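Local coordinates for soluble lytic murein transglycosylase (Pseudomonas aeruginosa, PDB 5OHU), which cleaves the glycan strands of bacterial peptidoglycan as a lytic transglycosylase, acting both exolytically and endolytically in cell-wall turnover, at residues 236-241 and 266-271; 247-252 and 279-284; 480-485 and 549-554. One frame throughout, in Å; residues are numbered along the deposited sequence. Where two conformers were deposited one is given.

Contact 1 of 3, residues 236-241 and 266-271. With PO4 (phosphate ion), chain G.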
loop_
_atom_site.group_PDB
_atom_site.type_symbol
_atom_site.label_atom_id
_atom_site.label_comp_id
_atom_site.label_asym_id
_atom_site.label_seq_id
_atom_site.Cartn_x
_atom_site.Cartn_y
_atom_site.Cartn_z
ATOM N N ALA A 236 3.384 -32.545 -13.482
ATOM C CA ALA A 236 2.134 -31.835 -13.703
ATOM C C ALA A 236 1.198 -32.019 -12.514
ATOM O O ALA A 236 0.666 -31.046 -11.966
ATOM C CB ALA A 236 1.472 -32.322 -14.995
ATOM N N THR A 237 1.014 -33.265 -12.083
ATOM C CA THR A 237 0.145 -33.529 -10.947
ATOM C C THR A 237 0.684 -32.868 -9.680
ATOM O O THR A 237 -0.085 -32.317 -8.881
ATOM C CB THR A 237 -0.022 -35.039 -10.791
ATOM O OG1 THR A 237 -0.580 -35.564 -12.011
ATOM C CG2 THR A 237 -0.950 -35.381 -9.634
ATOM N N ALA A 238 2.008 -32.852 -9.509
ATOM C CA ALA A 238 2.590 -32.157 -8.367
ATOM C C ALA A 238 2.342 -30.660 -8.435
ATOM O O ALA A 238 2.132 -30.025 -7.398
ATOM C CB ALA A 238 4.096 -32.427 -8.279
ATOM N N ASP A 239 2.380 -30.078 -9.638
ATOM C CA ASP A 239 2.037 -28.666 -9.794
ATOM C C ASP A 239 0.572 -28.416 -9.465
ATOM O O ASP A 239 0.238 -27.449 -8.771
ATOM C CB ASP A 239 2.343 -28.213 -11.222
ATOM C CG ASP A 239 3.716 -27.596 -11.356
ATOM O OD1 ASP A 239 4.176 -26.940 -10.400
ATOM O OD2 ASP A 239 4.338 -27.778 -12.421
ATOM N N VAL A 240 -0.322 -29.274 -9.951
ATOM C CA VAL A 240 -1.733 -29.120 -9.611
ATOM C C VAL A 240 -1.915 -29.131 -8.102
ATOM O O VAL A 240 -2.534 -28.231 -7.523
ATOM C CB VAL A 240 -2.573 -30.211 -10.290
ATOM C CG1 VAL A 240 -4.001 -30.179 -9.743
ATOM C CG2 VAL A 240 -2.563 -29.964 -11.795
ATOM N N VAL A 241 -1.341 -30.136 -7.441
ATOM C CA VAL A 241 -1.551 -30.308 -6.011
ATOM C C VAL A 241 -0.922 -29.159 -5.235
ATOM O O VAL A 241 -1.524 -28.624 -4.297
ATOM C CB VAL A 241 -1.017 -31.683 -5.575
ATOM C CG1 VAL A 241 -0.876 -31.762 -4.064
ATOM C CG2 VAL A 241 -1.955 -32.768 -6.099
ATOM N N ALA A 266 4.103 -38.930 -2.019
ATOM C CA ALA A 266 3.423 -39.556 -3.133
ATOM C C ALA A 266 3.689 -38.879 -4.471
ATOM O O ALA A 266 3.423 -39.490 -5.510
ATOM C CB ALA A 266 1.908 -39.599 -2.867
ATOM N N LEU A 267 4.209 -37.650 -4.480
ATOM C CA LEU A 267 4.277 -36.845 -5.691
ATOM C C LEU A 267 5.637 -36.170 -5.799
ATOM O O LEU A 267 6.195 -35.737 -4.785
ATOM C CB LEU A 267 3.174 -35.782 -5.707
ATOM C CG LEU A 267 1.756 -36.338 -5.810
ATOM C CD1 LEU A 267 0.734 -35.206 -5.840
ATOM C CD2 LEU A 267 1.631 -37.222 -7.044
ATOM N N PRO A 268 6.138 -36.070 -6.899
ATOM C CA PRO A 268 7.509 -35.546 -7.065
ATOM C C PRO A 268 7.570 -34.024 -7.043
ATOM O O PRO A 268 7.890 -33.359 -8.033
ATOM C CB PRO A 268 7.907 -36.118 -8.426
ATOM C CG PRO A 268 6.605 -36.074 -9.195
ATOM C CD PRO A 268 5.574 -36.534 -8.180
ATOM N N PHE A 269 7.255 -33.444 -5.892
ATOM C CA PHE A 269 7.431 -32.010 -5.721
ATOM C C PHE A 269 8.896 -31.643 -5.893
ATOM O O PHE A 269 9.781 -32.329 -5.385
ATOM C CB PHE A 269 6.979 -31.573 -4.325
ATOM C CG PHE A 269 5.528 -31.766 -4.062
ATOM C CD1 PHE A 269 4.585 -30.996 -4.714
ATOM C CD2 PHE A 269 5.104 -32.688 -3.121
ATOM C CE1 PHE A 269 3.236 -31.159 -4.454
ATOM C CE2 PHE A 269 3.755 -32.864 -2.858
ATOM C CZ PHE A 269 2.821 -32.096 -3.521
ATOM N N SER A 270 9.152 -30.541 -6.591
ATOM C CA SER A 270 10.496 -29.983 -6.584
ATOM C C SER A 270 10.817 -29.424 -5.202
ATOM O O SER A 270 9.928 -29.110 -4.405
ATOM C CB SER A 270 10.652 -28.881 -7.637
ATOM O OG SER A 270 9.857 -27.744 -7.345
ATOM N N SER A 271 12.115 -29.318 -4.917
ATOM C CA SER A 271 12.543 -28.735 -3.653
ATOM C C SER A 271 11.967 -27.335 -3.462
ATOM O O SER A 271 11.641 -26.944 -2.333
ATOM C CB SER A 271 14.069 -28.708 -3.590
ATOM O OG SER A 271 14.530 -29.077 -2.301
HETATM P P PO4 G . 8.418 -24.959 -10.015
HETATM O O1 PO4 G . 7.183 -25.552 -10.652
HETATM O O2 PO4 G . 8.013 -24.095 -8.844
HETATM O O3 PO4 G . 9.153 -24.121 -11.036
HETATM O O4 PO4 G . 9.319 -26.069 -9.523
#
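Ala238 presses its single methyl against the bend of the loop at Leu267, Pro268 and Phe269, and three of the apolar contacts are built round it. Its CB lies 3.9 Å from Phe269 CD1 and stands a little farther from Leu267 CB and from the proline ring atom CD. One turn on, Val241 divides its two methyls between two partners. CG2 meets Leu267 CD1 at 3.6 Å, while CG1, anti to the backbone N (chi1 165°), lies in the plane of the Phe269 ring, 3.8 Å beyond its CZ. Both partners cross the valine at roughly a right angle. Thr237 adds a looser touch, CG2 to Leu267 CD2 at 4.1 Å.

The Phe269 ring also turns its rim to the helix backbone: CE1 comes within 3.3 Å of Ala238 O, close to the ring plane. Leu267 CB sits over one face, offset toward the rim. The loop makes an inverse gamma turn centred on Pro268, with Phe269 N bonded to Leu267 O at 2.8 Å.

Polar chemistry gathers at one end. Ser270 OG donates to O4 of a phosphate ion, probably from the crystallisation liquor, at 2.8 Å. Asp239 OD1 comes 3.3 Å from phosphate O1, a close approach rather than a bond; the aspartate forms a salt bridge with Lys186 and accepts a bond from Trp182.

Ser270 is the N-cap of helix 271-287, and the loop packs on helix 235-251 as it leads into that helix; Tyr263 of helix 253-263 touches Val241 and Phe269, and helix 208-219 packs against Ala236, Asp239 and Val240.

Contact 2 of 3, residues 247-252 and 279-284; sequences RLARQD and REIGLS
Ala249 points its methyl toward segment 279-284 of helix 271-287, where it meets Ile281 CG1 at 3.8 Å and, more loosely, Glu280 CG at 4.2 Å. The two segments belong to helices of an alpha-superhelix, as in Slt70-like transglycosylases, joined through helix 253-263 between them in sequence, and they run almost exactly parallel, 4° apart. Their axes come within 8.7 Å, a close approach that suits the small residue at the centre: the CA atoms of Ala249 and Ile281 are 5.2 Å apart.

Ile281 CG1, beside its own backbone N, is the branch that reaches Ala249 CB. Of the Glu280 side chain it is CG that comes near, with the Glu280 carbonyl oxygen at a similar distance.

Farther out, helix 253-263 packs along the apolar border, with Ala256 touching Ile281 and Leu259 touching Leu248, while Pro253 lies against Ser284. Asp252 is the N-cap of that helix, its OD1 accepting from Lys255 N, at the corner between helices 235-251 and 253-263. Arg247, whose CB points away from the partner helix, bonds through NH2 to Ala189 O of helix 178-190.

One polar bond joins the pair directly. Ser284 holds OG anti to its backbone N and donates to Ala249 O at 2.7 Å; the C=O...OG angle is 155°, and the hydroxyl oxygen stands 24° out of the carbonyl plane.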
loop_
_atom_site.group_PDB
_atom_site.type_symbol
_atom_site.label_atom_id
_atom_site.label_comp_id
_atom_site.label_asym_id
_atom_site.label_seq_id
_atom_site.Cartn_x
_atom_site.Cartn_y
_atom_site.Cartn_z
ATOM N N ARG A 247 -3.448 -22.541 -2.184
ATOM C CA ARG A 247 -4.749 -21.889 -2.131
ATOM C C ARG A 247 -5.492 -22.300 -0.867
ATOM O O ARG A 247 -5.961 -21.449 -0.102
ATOM C CB ARG A 247 -5.542 -22.245 -3.396
ATOM C CG ARG A 247 -6.979 -21.715 -3.475
ATOM C CD ARG A 247 -7.094 -20.202 -3.725
ATOM N NE ARG A 247 -6.115 -19.667 -4.676
ATOM C CZ ARG A 247 -6.313 -19.576 -5.991
ATOM N NH1 ARG A 247 -7.442 -20.005 -6.531
ATOM N NH2 ARG A 247 -5.378 -19.043 -6.773
ATOM N N LEU A 248 -5.556 -23.609 -0.605
ATOM C CA LEU A 248 -6.283 -24.115 0.553
ATOM C C LEU A 248 -5.729 -23.569 1.857
ATOM O O LEU A 248 -6.477 -23.394 2.833
ATOM C CB LEU A 248 -6.221 -25.647 0.557
ATOM C CG LEU A 248 -7.073 -26.442 1.536
ATOM C CD1 LEU A 248 -8.558 -26.160 1.299
ATOM C CD2 LEU A 248 -6.753 -27.940 1.386
ATOM N N ALA A 249 -4.423 -23.317 1.909
ATOM C CA ALA A 249 -3.828 -22.809 3.139
ATOM C C ALA A 249 -4.418 -21.470 3.567
ATOM O O ALA A 249 -4.370 -21.141 4.751
ATOM C CB ALA A 249 -2.320 -22.668 2.968
ATOM N N ARG A 250 -4.989 -20.702 2.634
ATOM C CA ARG A 250 -5.503 -19.382 2.986
ATOM C C ARG A 250 -6.674 -19.482 3.956
ATOM O O ARG A 250 -6.769 -18.698 4.906
ATOM C CB ARG A 250 -5.903 -18.623 1.719
ATOM C CG ARG A 250 -6.498 -17.233 1.964
ATOM C CD ARG A 250 -6.510 -16.391 0.684
ATOM N NE ARG A 250 -7.592 -15.408 0.665
ATOM C CZ ARG A 250 -8.774 -15.619 0.095
ATOM N NH1 ARG A 250 -9.023 -16.778 -0.502
ATOM N NH2 ARG A 250 -9.708 -14.676 0.118
ATOM N N GLN A 251 -7.565 -20.447 3.755
ATOM C CA GLN A 251 -8.740 -20.542 4.610
ATOM C C GLN A 251 -8.781 -21.779 5.502
ATOM O O GLN A 251 -9.477 -21.752 6.524
ATOM C CB GLN A 251 -10.023 -20.493 3.764
ATOM C CG GLN A 251 -11.179 -19.728 4.426
ATOM C CD GLN A 251 -10.972 -18.216 4.438
ATOM O OE1 GLN A 251 -10.583 -17.622 3.430
ATOM N NE2 GLN A 251 -11.236 -17.588 5.584
ATOM N N ASP A 252 -8.063 -22.853 5.163
ATOM C CA ASP A 252 -8.037 -24.054 5.994
ATOM C C ASP A 252 -6.619 -24.618 6.077
ATOM O O ASP A 252 -6.317 -25.693 5.539
ATOM C CB ASP A 252 -9.024 -25.096 5.465
ATOM C CG ASP A 252 -9.353 -26.158 6.501
ATOM O OD1 ASP A 252 -8.597 -26.288 7.492
ATOM O OD2 ASP A 252 -10.356 -26.877 6.318
ATOM N N ARG A 279 5.991 -22.878 3.502
ATOM C CA ARG A 279 6.010 -21.524 4.039
ATOM C C ARG A 279 4.617 -20.905 4.034
ATOM O O ARG A 279 4.229 -20.246 5.008
ATOM C CB ARG A 279 7.025 -20.672 3.276
ATOM C CG ARG A 279 8.478 -21.072 3.611
ATOM C CD ARG A 279 9.519 -20.099 3.011
ATOM N NE ARG A 279 10.885 -20.627 3.066
ATOM C CZ ARG A 279 11.917 -20.101 2.407
ATOM N NH1 ARG A 279 11.738 -19.034 1.638
ATOM N NH2 ARG A 279 13.124 -20.646 2.499
ATOM N N GLU A 280 3.821 -21.151 2.990
ATOM C CA GLU A 280 2.468 -20.594 2.989
ATOM C C GLU A 280 1.587 -21.266 4.038
ATOM O O GLU A 280 0.816 -20.592 4.728
ATOM C CB GLU A 280 1.833 -20.705 1.602
ATOM C CG GLU A 280 0.507 -19.963 1.485
ATOM C CD GLU A 280 0.566 -18.539 2.055
ATOM O OE1 GLU A 280 -0.084 -18.275 3.096
ATOM O OE2 GLU A 280 1.268 -17.683 1.471
ATOM N N ILE A 281 1.686 -22.591 4.182
ATOM C CA ILE A 281 0.956 -23.271 5.248
ATOM C C ILE A 281 1.461 -22.811 6.616
ATOM O O ILE A 281 0.665 -22.508 7.516
ATOM C CB ILE A 281 1.059 -24.799 5.083
ATOM C CG1 ILE A 281 0.281 -25.244 3.832
ATOM C CG2 ILE A 281 0.526 -25.529 6.318
ATOM C CD1 ILE A 281 0.520 -26.671 3.457
ATOM N N GLY A 282 2.782 -22.716 6.780
ATOM C CA GLY A 282 3.325 -22.308 8.072
ATOM C C GLY A 282 2.858 -20.921 8.480
ATOM O O GLY A 282 2.426 -20.700 9.619
ATOM N N LEU A 283 2.924 -19.975 7.539
ATOM C CA LEU A 283 2.476 -18.613 7.803
ATOM C C LEU A 283 0.996 -18.571 8.154
ATOM O O LEU A 283 0.590 -17.866 9.083
ATOM C CB LEU A 283 2.752 -17.730 6.590
ATOM C CG LEU A 283 4.173 -17.191 6.449
ATOM C CD1 LEU A 283 4.248 -16.301 5.219
ATOM C CD2 LEU A 283 4.526 -16.403 7.706
ATOM N N SER A 284 0.169 -19.315 7.431
ATOM C CA SER A 284 -1.251 -19.253 7.753
ATOM C C SER A 284 -1.557 -19.946 9.081
ATOM O O SER A 284 -2.411 -19.485 9.847
ATOM C CB SER A 284 -2.077 -19.837 6.605
ATOM O OG SER A 284 -3.459 -19.683 6.867
#

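Contact 3 of 3, residues 480-485 and 549-554; sequences ATLVRE and VNIRLG. With PO4 (phosphate ion), chain I.
Ile551 drives its branched side chain between Thr481 and Leu482, one methyl shared and the other turned to the leucine. Its CD1 lies 3.6 Å from Leu482 CD2, and the two side chains cross at about a right angle. Ile551 CG2, anti to the backbone N, reaches Leu482 CD2 as well and stands 3.8 Å from Thr481 CG2; Glu485 CG closes in on the same methyl from one turn further along.

This is the packing of two helices, 479-488 and 547-564, within the lysozyme-like transglycosylase SLT domain. The segments run nearly parallel, crossing at -20° with axes 9.6 Å apart. Leu519 and Phe497 extend the apolar layer, against Ile551 and Leu482 respectively.

Beside this apolar group, Glu485 bends at chi2 (-73°) and lays its carboxylate against the aliphatic part of Arg552, with CD 3.4 Å from Arg552 CG. The carboxylate and guanidinium planes are 46° apart, and OE2 remains 4.4 Å from NE, too far for a salt bridge, although the opposite charges may still favour the arrangement. A water joins the two helices here, donating to Glu485 OE1 at 2.8 Å and to Arg552 O at 2.7 Å. At the other end, Thr481 OG1 bonds to Asp548 OD1 just ahead of the second segment; a phosphate ion, probably from the crystallisation liquor, has O4 3.0 Å from the same OG1 and is hydrogen-bonded to His478 ND1.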
loop_
_atom_site.group_PDB
_atom_site.type_symbol
_atom_site.label_atom_id
_atom_site.label_comp_id
_atom_site.label_asym_id
_atom_site.label_seq_id
_atom_site.Cartn_x
_atom_site.Cartn_y
_atom_site.Cartn_z
ATOM N N ALA A 480 -12.118 22.772 17.937
ATOM C CA ALA A 480 -13.190 23.066 18.884
ATOM C C ALA A 480 -14.276 21.998 18.827
ATOM O O ALA A 480 -14.737 21.511 19.865
ATOM C CB ALA A 480 -13.775 24.459 18.614
ATOM N N THR A 481 -14.695 21.620 17.616
ATOM C CA THR A 481 -15.669 20.545 17.467
ATOM C C THR A 481 -15.094 19.193 17.893
ATOM O O THR A 481 -15.804 18.380 18.496
ATOM C CB THR A 481 -16.160 20.475 16.020
ATOM O OG1 THR A 481 -16.685 21.754 15.633
ATOM C CG2 THR A 481 -17.256 19.411 15.880
ATOM N N LEU A 482 -13.819 18.921 17.590
ATOM C CA LEU A 482 -13.232 17.649 18.011
ATOM C C LEU A 482 -13.258 17.493 19.531
ATOM O O LEU A 482 -13.642 16.434 20.047
ATOM C CB LEU A 482 -11.809 17.521 17.481
ATOM C CG LEU A 482 -11.619 17.203 15.989
ATOM C CD1 LEU A 482 -10.164 16.981 15.670
ATOM C CD2 LEU A 482 -12.334 15.919 15.644
ATOM N N VAL A 483 -12.867 18.542 20.261
ATOM C CA VAL A 483 -12.822 18.480 21.718
ATOM C C VAL A 483 -14.232 18.388 22.297
ATOM O O VAL A 483 -14.494 17.597 23.213
ATOM C CB VAL A 483 -12.035 19.694 22.258
ATOM C CG1 VAL A 483 -12.089 19.767 23.787
ATOM C CG2 VAL A 483 -10.566 19.609 21.788
ATOM N N ARG A 484 -15.169 19.168 21.753
ATOM C CA ARG A 484 -16.545 19.142 22.236
ATOM C C ARG A 484 -17.184 17.764 22.057
ATOM O O ARG A 484 -17.770 17.212 22.994
ATOM C CB ARG A 484 -17.363 20.217 21.519
ATOM C CG ARG A 484 -18.838 20.152 21.844
ATOM C CD ARG A 484 -19.618 21.214 21.129
ATOM N NE ARG A 484 -18.934 22.499 21.258
ATOM C CZ ARG A 484 -18.543 23.262 20.242
ATOM N NH1 ARG A 484 -18.776 22.862 18.999
ATOM N NH2 ARG A 484 -17.931 24.419 20.491
ATOM N N GLU A 485 -17.089 17.187 20.860
ATOM C CA GLU A 485 -17.750 15.903 20.658
ATOM C C GLU A 485 -17.051 14.803 21.423
ATOM O O GLU A 485 -17.708 13.881 21.921
ATOM C CB GLU A 485 -17.858 15.561 19.174
ATOM C CG GLU A 485 -18.507 16.694 18.374
ATOM C CD GLU A 485 -19.999 16.805 18.639
ATOM O OE1 GLU A 485 -20.632 15.754 18.918
ATOM O OE2 GLU A 485 -20.524 17.958 18.605
ATOM N N VAL A 549 -20.360 17.771 10.640
ATOM C CA VAL A 549 -21.260 16.624 10.536
ATOM C C VAL A 549 -20.468 15.325 10.620
ATOM O O VAL A 549 -20.885 14.363 11.278
ATOM C CB VAL A 549 -22.080 16.694 9.234
ATOM C CG1 VAL A 549 -22.908 15.428 9.065
ATOM C CG2 VAL A 549 -22.976 17.940 9.213
ATOM N N ASN A 550 -19.311 15.284 9.960
ATOM C CA ASN A 550 -18.460 14.102 10.005
ATOM C C ASN A 550 -17.995 13.809 11.429
ATOM O O ASN A 550 -18.060 12.664 11.902
ATOM C CB ASN A 550 -17.257 14.309 9.092
ATOM C CG ASN A 550 -16.589 13.016 8.723
ATOM O OD1 ASN A 550 -15.642 12.576 9.388
ATOM N ND2 ASN A 550 -17.062 12.401 7.637
ATOM N N ILE A 551 -17.509 14.837 12.123
ATOM C CA ILE A 551 -16.975 14.654 13.468
ATOM C C ILE A 551 -18.071 14.227 14.436
ATOM O O ILE A 551 -17.850 13.383 15.311
ATOM C CB ILE A 551 -16.285 15.945 13.932
ATOM C CG1 ILE A 551 -15.072 16.217 13.046
ATOM C CG2 ILE A 551 -15.902 15.844 15.419
ATOM C CD1 ILE A 551 -14.439 17.590 13.305
ATOM N N ARG A 552 -19.270 14.796 14.297
ATOM C CA ARG A 552 -20.349 14.454 15.216
ATOM C C ARG A 552 -20.750 12.993 15.071
ATOM O O ARG A 552 -20.905 12.279 16.070
ATOM C CB ARG A 552 -21.550 15.364 14.980
ATOM C CG ARG A 552 -21.362 16.766 15.519
ATOM C CD ARG A 552 -22.440 17.685 15.008
ATOM N NE ARG A 552 -23.717 17.414 15.643
ATOM C CZ ARG A 552 -24.872 17.915 15.222
ATOM N NH1 ARG A 552 -24.902 18.705 14.153
ATOM N NH2 ARG A 552 -25.995 17.620 15.868
ATOM N N LEU A 553 -20.938 12.533 13.831
ATOM C CA LEU A 553 -21.245 11.124 13.601
ATOM C C LEU A 553 -20.044 10.236 13.863
ATOM O O LEU A 553 -20.199 9.140 14.408
ATOM C CB LEU A 553 -21.760 10.912 12.179
ATOM C CG LEU A 553 -23.050 11.703 11.952
ATOM C CD1 LEU A 553 -23.498 11.735 10.475
ATOM C CD2 LEU A 553 -24.135 11.091 12.821
ATOM N N GLY A 554 -18.845 10.680 13.491
ATOM C CA GLY A 554 -17.672 9.853 13.731
ATOM C C GLY A 554 -17.379 9.669 15.212
ATOM O O GLY A 554 -17.009 8.575 15.650
HETATM P P PO4 I . -15.014 24.007 12.972
HETATM O O1 PO4 I . -16.380 24.650 13.025
HETATM O O2 PO4 I . -13.999 25.029 12.507
HETATM O O3 PO4 I . -15.058 22.870 11.979
HETATM O O4 PO4 I . -14.632 23.493 14.342
HETATM O O HOH W 1 -20.822 13.001 18.694
#

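How the contacts relate
Contacts 1 and 2 both draw on helix 235-251, near its start and at its end, with centres about 17 Å apart and segments that alternate along the chain. Helix 271-287 enters both: its N-cap loop in contact 1, its body in contact 2. Contact 3 belongs to the SLT domain, its centre about 58 Å from that of contact 1, on the opposite side of the chain's centre. Contacts 1 and 3 are mainly buried, whereas contact 2 is partly so. A loop meets a helix through apolar groups in contact 1; the two helix pairs differ, a direct hydroxyl-to-carbonyl bond serving contact 2 and a bridging water contact 3.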